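Local structure of ubiquitin-conjugating enzyme (Plasmodium vivax, 2FO3) at residues 41-46 against 52-57; 24-29 against 107-112. The protein is probably a ubiquitin-conjugating (E2) enzyme, this chain being its UBC domain, which in this family carries activated ubiquitin as a thioester and passes it on toward substrates. All coordinates share one frame; numbering follows the deposited sequence. Where two conformers were deposited one is given.

Interaction 1 (41-46 against 52-57); sequences KYVGLE and NEVYKL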
ATOM      1  N   LYS A  41      -0.290  -4.883  -6.421  1.00 21.77           N
ATOM      2  CA  LYS A  41      -0.660  -4.415  -7.760  1.00 25.54           C
ATOM      3  C   LYS A  41      -2.059  -3.793  -7.737  1.00 25.35           C
ATOM      4  O   LYS A  41      -3.022  -4.435  -7.327  1.00 26.85           O
ATOM      5  CB  LYS A  41      -0.606  -5.588  -8.772  1.00 29.10           C
ATOM      6  CG  LYS A  41      -1.075  -5.227 -10.186  1.00 30.99           C
ATOM      7  CD  LYS A  41      -0.813  -6.374 -11.157  1.00 34.04           C
ATOM      8  CE  LYS A  41      -1.575  -6.155 -12.480  1.00 37.62           C
ATOM      9  NZ  LYS A  41      -1.112  -7.057 -13.614  1.00 38.50           N
ATOM     10  N   TYR A  42      -2.154  -2.544  -8.165  1.00 23.30           N
ATOM     11  CA  TYR A  42      -3.422  -1.869  -8.276  1.00 27.20           C
ATOM     12  C   TYR A  42      -3.692  -1.568  -9.738  1.00 28.79           C
ATOM     13  O   TYR A  42      -2.842  -1.017 -10.433  1.00 28.45           O
ATOM     14  CB  TYR A  42      -3.430  -0.581  -7.434  1.00 26.92           C
ATOM     15  CG  TYR A  42      -4.570   0.343  -7.739  1.00 27.08           C
ATOM     16  CD1 TYR A  42      -5.907  -0.066  -7.547  1.00 25.87           C
ATOM     17  CD2 TYR A  42      -4.321   1.656  -8.172  1.00 26.64           C
ATOM     18  CE1 TYR A  42      -6.983   0.817  -7.830  1.00 28.09           C
ATOM     19  CE2 TYR A  42      -5.358   2.530  -8.438  1.00 26.82           C
ATOM     20  CZ  TYR A  42      -6.687   2.112  -8.276  1.00 27.98           C
ATOM     21  OH  TYR A  42      -7.696   2.995  -8.560  1.00 28.86           O
ATOM     22  N   VAL A  43      -4.872  -1.975 -10.208  1.00 31.34           N
ATOM     23  CA  VAL A  43      -5.331  -1.629 -11.562  1.00 31.02           C
ATOM     24  C   VAL A  43      -6.325  -0.510 -11.400  1.00 32.59           C
ATOM     25  O   VAL A  43      -7.342  -0.676 -10.743  1.00 33.96           O
ATOM     26  CB  VAL A  43      -5.987  -2.823 -12.283  1.00 32.65           C
ATOM     27  CG1 VAL A  43      -6.383  -2.427 -13.736  1.00 32.99           C
ATOM     28  CG2 VAL A  43      -5.045  -4.030 -12.268  1.00 34.21           C
ATOM     29  N   GLY A  44      -5.999   0.644 -11.969  1.00 33.89           N
ATOM     30  CA  GLY A  44      -6.804   1.861 -11.847  1.00 34.66           C
ATOM     31  C   GLY A  44      -8.281   1.645 -12.091  1.00 37.31           C
ATOM     32  O   GLY A  44      -8.690   1.075 -13.123  1.00 34.78           O
ATOM     33  N   LEU A  45      -9.081   2.086 -11.139  1.00 33.29           N
ATOM     34  CA  LEU A  45     -10.530   1.953 -11.250  1.00 36.55           C
ATOM     35  C   LEU A  45     -11.144   2.699 -12.431  1.00 38.20           C
ATOM     36  O   LEU A  45     -10.758   3.834 -12.753  1.00 38.45           O
ATOM     37  CB  LEU A  45     -11.202   2.382  -9.943  1.00 36.14           C
ATOM     38  CG  LEU A  45     -11.040   1.344  -8.843  1.00 36.12           C
ATOM     39  CD1 LEU A  45     -11.040   1.955  -7.455  1.00 33.27           C
ATOM     40  CD2 LEU A  45     -12.104   0.265  -8.985  1.00 35.50           C
ATOM     41  N   GLU A  46     -12.104   2.048 -13.072  1.00 42.18           N
ATOM     42  CA  GLU A  46     -12.931   2.703 -14.079  1.00 46.94           C
ATOM     43  C   GLU A  46     -13.610   3.908 -13.405  1.00 46.06           C
ATOM     44  O   GLU A  46     -13.970   3.848 -12.225  1.00 48.16           O
ATOM     45  CB  GLU A  46     -13.972   1.718 -14.637  1.00 47.97           C
ATOM     46  N   ASN A  52      -7.647   1.732 -15.676  1.00 40.26           N
ATOM     47  CA  ASN A  52      -6.939   0.689 -16.430  1.00 43.59           C
ATOM     48  C   ASN A  52      -5.408   0.760 -16.402  1.00 44.15           C
ATOM     49  O   ASN A  52      -4.745  -0.120 -16.937  1.00 46.71           O
ATOM     50  CB  ASN A  52      -7.450   0.634 -17.887  1.00 44.18           C
ATOM     51  CG  ASN A  52      -8.846   0.071 -17.990  1.00 45.83           C
ATOM     52  OD1 ASN A  52      -9.796   0.793 -18.300  1.00 45.76           O
ATOM     53  ND2 ASN A  52      -8.985  -1.224 -17.712  1.00 44.04           N
ATOM     54  N   GLU A  53      -4.855   1.801 -15.782  1.00 41.54           N
ATOM     55  CA  GLU A  53      -3.404   1.924 -15.636  1.00 40.66           C
ATOM     56  C   GLU A  53      -2.927   1.052 -14.463  1.00 36.98           C
ATOM     57  O   GLU A  53      -3.588   0.979 -13.435  1.00 38.82           O
ATOM     58  CB  GLU A  53      -2.996   3.399 -15.444  1.00 41.50           C
ATOM     59  CG  GLU A  53      -3.521   4.344 -16.550  1.00 42.38           C
ATOM     60  CD  GLU A  53      -3.098   5.787 -16.370  1.00 44.05           C
ATOM     61  OE1 GLU A  53      -2.818   6.214 -15.230  1.00 43.74           O
ATOM     62  OE2 GLU A  53      -3.053   6.512 -17.383  1.00 47.37           O
ATOM     63  N   VAL A  54      -1.775   0.405 -14.615  1.00 33.29           N
ATOM     64  CA  VAL A  54      -1.267  -0.475 -13.572  1.00 34.72           C
ATOM     65  C   VAL A  54      -0.252   0.261 -12.737  1.00 35.86           C
ATOM     66  O   VAL A  54       0.663   0.884 -13.283  1.00 34.59           O
ATOM     67  CB  VAL A  54      -0.663  -1.781 -14.158  1.00 35.03           C
ATOM     68  CG1 VAL A  54       0.064  -2.619 -13.080  1.00 31.05           C
ATOM     69  CG2 VAL A  54      -1.755  -2.600 -14.854  1.00 34.84           C
ATOM     70  N   TYR A  55      -0.444   0.225 -11.410  1.00 30.60           N
ATOM     71  CA  TYR A  55       0.530   0.765 -10.467  1.00 32.54           C
ATOM     72  C   TYR A  55       0.882  -0.275  -9.419  1.00 30.25           C
ATOM     73  O   TYR A  55       0.048  -1.100  -9.029  1.00 33.28           O
ATOM     74  CB  TYR A  55       0.035   2.101  -9.837  1.00 31.92           C
ATOM     75  CG  TYR A  55      -0.194   3.151 -10.888  1.00 34.78           C
ATOM     76  CD1 TYR A  55       0.889   3.836 -11.468  1.00 35.44           C
ATOM     77  CD2 TYR A  55      -1.484   3.430 -11.361  1.00 34.68           C
ATOM     78  CE1 TYR A  55       0.682   4.785 -12.480  1.00 35.89           C
ATOM     79  CE2 TYR A  55      -1.697   4.380 -12.361  1.00 34.73           C
ATOM     80  CZ  TYR A  55      -0.609   5.042 -12.914  1.00 35.03           C
ATOM     81  OH  TYR A  55      -0.807   5.965 -13.881  1.00 36.88           O
ATOM     82  N   LYS A  56       2.125  -0.244  -8.974  1.00 29.42           N
ATOM     83  CA  LYS A  56       2.613  -1.194  -7.996  1.00 27.14           C
ATOM     84  C   LYS A  56       3.122  -0.475  -6.766  1.00 29.88           C
ATOM     85  O   LYS A  56       3.916   0.448  -6.855  1.00 29.68           O
ATOM     86  CB  LYS A  56       3.666  -2.137  -8.584  1.00 32.76           C
ATOM     87  CG  LYS A  56       3.013  -3.234  -9.423  1.00 36.50           C
ATOM     88  CD  LYS A  56       3.976  -4.255  -9.916  1.00 39.64           C
ATOM     89  CE  LYS A  56       3.205  -5.364 -10.650  1.00 42.17           C
ATOM     90  NZ  LYS A  56       4.101  -6.320 -11.336  1.00 43.47           N
ATOM     91  N   LEU A  57       2.653  -0.929  -5.621  1.00 24.43           N
ATOM     92  CA  LEU A  57       2.974  -0.326  -4.332  1.00 27.38           C
ATOM     93  C   LEU A  57       3.876  -1.284  -3.560  1.00 25.52           C
ATOM     94  O   LEU A  57       3.509  -2.470  -3.297  1.00 28.06           O
ATOM     95  CB  LEU A  57       1.643  -0.124  -3.589  1.00 30.90           C
ATOM     96  CG  LEU A  57       1.277   0.937  -2.578  1.00 36.66           C
ATOM     97  CD1 LEU A  57       1.578   2.364  -3.054  1.00 33.02           C
ATOM     98  CD2 LEU A  57      -0.231   0.788  -2.255  1.00 34.15           C
TER
HETATM   99  O   HOH W   1       1.736  -7.158 -13.523  1.00 40.22           O

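Interaction 2 (24-29 against 107-112); sequences INCTLD and GLVLSI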
ATOM      1  N   ILE A  24     -10.122  -3.087  -3.210  1.00 31.67           N
ATOM      2  CA  ILE A  24     -10.669  -3.094  -4.579  1.00 31.53           C
ATOM      3  C   ILE A  24      -9.594  -2.925  -5.695  1.00 33.22           C
ATOM      4  O   ILE A  24      -8.737  -2.008  -5.651  1.00 30.63           O
ATOM      5  CB  ILE A  24     -11.840  -2.031  -4.725  1.00 36.57           C
ATOM      6  CG1 ILE A  24     -12.527  -2.106  -6.100  1.00 39.42           C
ATOM      7  CG2 ILE A  24     -11.348  -0.597  -4.442  1.00 35.27           C
ATOM      8  CD1 ILE A  24     -13.398  -3.368  -6.367  1.00 47.54           C
ATOM      9  N   ASN A  25      -9.651  -3.828  -6.690  1.00 31.08           N
ATOM     10  CA  ASN A  25      -8.723  -3.833  -7.838  1.00 27.02           C
ATOM     11  C   ASN A  25      -7.247  -4.076  -7.471  1.00 27.61           C
ATOM     12  O   ASN A  25      -6.350  -3.687  -8.230  1.00 29.49           O
ATOM     13  CB  ASN A  25      -8.846  -2.518  -8.656  1.00 27.25           C
ATOM     14  CG  ASN A  25      -9.997  -2.552  -9.661  1.00 31.47           C
ATOM     15  OD1 ASN A  25     -11.017  -3.215  -9.435  1.00 32.41           O
ATOM     16  ND2 ASN A  25      -9.847  -1.810 -10.773  1.00 30.29           N
ATOM     17  N   CYS A  26      -7.004  -4.685  -6.310  1.00 28.25           N
ATOM     18  CA  CYS A  26      -5.658  -4.981  -5.857  1.00 27.81           C
ATOM     19  C   CYS A  26      -5.417  -6.469  -5.709  1.00 29.49           C
ATOM     20  O   CYS A  26      -6.315  -7.221  -5.316  1.00 29.27           O
ATOM     21  CB  CYS A  26      -5.368  -4.297  -4.509  1.00 30.18           C
ATOM     22  SG  CYS A  26      -5.356  -2.525  -4.596  1.00 30.42           S
ATOM     23  N   THR A  27      -4.201  -6.881  -6.002  1.00 27.66           N
ATOM     24  CA  THR A  27      -3.776  -8.243  -5.780  1.00 26.47           C
ATOM     25  C   THR A  27      -2.402  -8.184  -5.124  1.00 28.58           C
ATOM     26  O   THR A  27      -1.633  -7.222  -5.321  1.00 30.34           O
ATOM     27  CB  THR A  27      -3.676  -9.036  -7.086  1.00 32.03           C
ATOM     28  OG1 THR A  27      -2.869  -8.309  -7.996  1.00 31.98           O
ATOM     29  CG2 THR A  27      -5.076  -9.290  -7.699  1.00 33.99           C
ATOM     30  N   LEU A  28      -2.095  -9.198  -4.347  1.00 24.97           N
ATOM     31  CA  LEU A  28      -0.885  -9.184  -3.547  1.00 24.07           C
ATOM     32  C   LEU A  28       0.178 -10.093  -4.074  1.00 26.34           C
ATOM     33  O   LEU A  28      -0.110 -11.195  -4.525  1.00 26.93           O
ATOM     34  CB  LEU A  28      -1.214  -9.578  -2.096  1.00 25.76           C
ATOM     35  CG  LEU A  28      -0.087  -9.651  -1.047  1.00 26.44           C
ATOM     36  CD1 LEU A  28       0.571  -8.263  -0.781  1.00 24.65           C
ATOM     37  CD2 LEU A  28      -0.662 -10.207   0.237  1.00 29.23           C
ATOM     38  N   ASP A  29       1.418  -9.627  -4.013  1.00 24.13           N
ATOM     39  CA  ASP A  29       2.566 -10.531  -4.087  1.00 28.02           C
ATOM     40  C   ASP A  29       3.467 -10.302  -2.887  1.00 26.55           C
ATOM     41  O   ASP A  29       3.375  -9.256  -2.213  1.00 25.64           O
ATOM     42  CB  ASP A  29       3.340 -10.356  -5.392  1.00 27.90           C
ATOM     43  CG  ASP A  29       4.286 -11.531  -5.679  1.00 34.83           C
ATOM     44  OD1 ASP A  29       4.212 -12.612  -4.999  1.00 31.10           O
ATOM     45  OD2 ASP A  29       5.113 -11.367  -6.592  1.00 39.52           O
ATOM     46  N   GLY A 107      -6.512  -1.723   4.699  1.00 21.48           N
ATOM     47  CA  GLY A 107      -7.109  -0.384   4.884  1.00 20.51           C
ATOM     48  C   GLY A 107      -6.151   0.738   4.470  1.00 18.66           C
ATOM     49  O   GLY A 107      -6.591   1.768   3.937  1.00 20.60           O
ATOM     50  N   LEU A 108      -4.864   0.543   4.731  0.50 20.41           N
ATOM     51  CA  LEU A 108      -3.858   1.517   4.313  0.50 20.05           C
ATOM     52  C   LEU A 108      -3.863   1.666   2.792  0.50 21.35           C
ATOM     53  O   LEU A 108      -3.925   2.773   2.281  0.50 18.53           O
ATOM     54  CB  LEU A 108      -2.477   1.096   4.829  0.50 21.73           C
ATOM     55  CG  LEU A 108      -1.297   1.909   4.342  0.50 21.05           C
ATOM     56  CD1 LEU A 108      -1.419   3.336   4.867  0.50 21.63           C
ATOM     57  CD2 LEU A 108      -0.010   1.239   4.791  0.50 22.56           C
ATOM     58  N   VAL A 109      -3.820   0.529   2.082  1.00 18.76           N
ATOM     59  CA  VAL A 109      -3.873   0.508   0.625  1.00 17.89           C
ATOM     60  C   VAL A 109      -5.200   1.091   0.120  1.00 20.31           C
ATOM     61  O   VAL A 109      -5.229   1.873  -0.832  1.00 19.99           O
ATOM     62  CB  VAL A 109      -3.613  -0.950   0.086  1.00 21.27           C
ATOM     63  CG1 VAL A 109      -3.872  -1.012  -1.430  1.00 22.82           C
ATOM     64  CG2 VAL A 109      -2.141  -1.402   0.463  1.00 21.06           C
ATOM     65  N   LEU A 110      -6.317   0.735   0.762  1.00 20.72           N
ATOM     66  CA  LEU A 110      -7.598   1.317   0.332  1.00 21.81           C
ATOM     67  C   LEU A 110      -7.613   2.866   0.492  1.00 22.67           C
ATOM     68  O   LEU A 110      -8.165   3.576  -0.357  1.00 24.23           O
ATOM     69  CB  LEU A 110      -8.774   0.652   1.051  1.00 22.58           C
ATOM     70  CG  LEU A 110     -10.163   0.811   0.471  1.00 28.85           C
ATOM     71  CD1 LEU A 110     -10.296   0.208  -0.949  1.00 26.81           C
ATOM     72  CD2 LEU A 110     -11.133   0.172   1.432  1.00 30.79           C
ATOM     73  N   SER A 111      -7.033   3.369   1.572  1.00 22.37           N
ATOM     74  CA  SER A 111      -6.916   4.834   1.763  1.00 25.32           C
ATOM     75  C   SER A 111      -6.069   5.500   0.678  1.00 24.74           C
ATOM     76  O   SER A 111      -6.350   6.639   0.275  1.00 27.43           O
ATOM     77  CB  SER A 111      -6.356   5.164   3.139  1.00 21.78           C
ATOM     78  OG  SER A 111      -7.253   4.720   4.155  1.00 27.20           O
ATOM     79  N   ILE A 112      -5.047   4.794   0.207  1.00 23.36           N
ATOM     80  CA  ILE A 112      -4.190   5.310  -0.885  1.00 24.23           C
ATOM     81  C   ILE A 112      -5.007   5.340  -2.146  1.00 24.93           C
ATOM     82  O   ILE A 112      -4.998   6.321  -2.873  1.00 25.92           O
ATOM     83  CB  ILE A 112      -2.882   4.445  -1.065  1.00 24.80           C
ATOM     84  CG1 ILE A 112      -1.947   4.630   0.161  1.00 23.63           C
ATOM     85  CG2 ILE A 112      -2.180   4.755  -2.442  1.00 22.90           C
ATOM     86  CD1 ILE A 112      -0.880   3.519   0.345  1.00 26.34           C
TER

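Interaction 1 (41-46 against 52-57)
Tyr42 and Tyr55 face each other as a hydrogen-bonded antiparallel pair, and their backbones are joined twice: Tyr42 N gives to Tyr55 O at 2.8 Å, and Tyr55 N gives to Tyr42 O at 2.9 Å. Both bonds are almost straight and run nearly along the C=O axis. Beyond them the ladder goes on to Gly44, whose N reaches Glu53 O at 2.8 Å and whose O receives Asn52 N from above the carbonyl plane, a C=O...N angle of 121°. Gly44, with no side chain, lets the backbone come in close to Asn52 and Glu53 where the hairpin leaves its strands.

The tyrosine side chains lie on one face of the sheet; the non-hydrogen-bonded pairs Lys41-Lys56 and Val43-Val54 occupy the opposite one. A chi1 of 176° swings CG of Lys41 alongside its carbonyl carbon, and the extended chain beyond passes over Val54, CE to CG1 at 3.9 Å. The methylenes thus serve as an apolar cover, while NZ is left to a water that also accepts, weakly, from Lys56 NZ.

Further out, Leu45 N gives to Tyr42 OH at 3.1 Å, tying the chain back after the strand, and Gly44 N lies 4.0 Å above the Tyr42 ring centre, consistent with a bend packed against the ring. Tyr42 also packs on Ile113 of helix 105-116. This is a beta hairpin, the central strand pair of the antiparallel UBC sheet.

Interaction 2 (24-29 against 107-112)
Cys26 and Val109 meet where the first strand of the sheet passes over helix 105-116, the sulfur of Cys26 lying 3.8 Å from CG1 of Val109. Both residues are buried, and both direct their side chains at the opposite segment. The compact, weakly polar sulfur suits a buried contact in which a single atom meets a methyl; the CA atoms of the two residues are 8.7 Å apart. The branched Val109 offers one methyl to it, and its side chain also rests on Phe18 of helix 10-20 and on Pro23, so this spot belongs to a wider apolar interior.

One helical position on, the packing turns toward solvent. Leu110 and Ile24 are exposed residues that touch through a single pair of methyls, Leu110 CD1 and Ile24 CG2, at 3.7 Å. The same Leu110 CD1 is 4.0 Å from Ile24 N, so the leucine end leans on backbone as well as side chain. Ile24 turns its short CG2 branch to the helix, while its longer branch, set beside the carbonyl carbon by a chi1 of -174°, leads away.

Little surface is involved, 123 Å² in all, and no hydrogen bond crosses between the segments. Between these two segments the contact is apolar, made by the strand start and the loop before it; it depends on shape and on the exclusion of water, and lacks the directionality that hydrogen bonds would give.

In the fold
The two contacts meet at strand 37-43: interaction 1 pairs it with strand 54-60, while strand 26-30 of interaction 2 is its neighbour on the other side. Backbone bonding between Lys41 and Thr27, and the bond from Asn25 ND2 to Val43 O, join them directly. The centre of interaction 1 lies about 12 Å from the centre of the chain, against about 6 Å for that of interaction 2. Each has a buried side (Tyr42; Cys26 and Val109) and an exposed one (Val54 and Lys56; Ile24 and Leu110), but directional backbone bonds hold the first and apolar contact the second. Leu57 touches Val109 and Ile112, so helix 105-116 packs against both contacts.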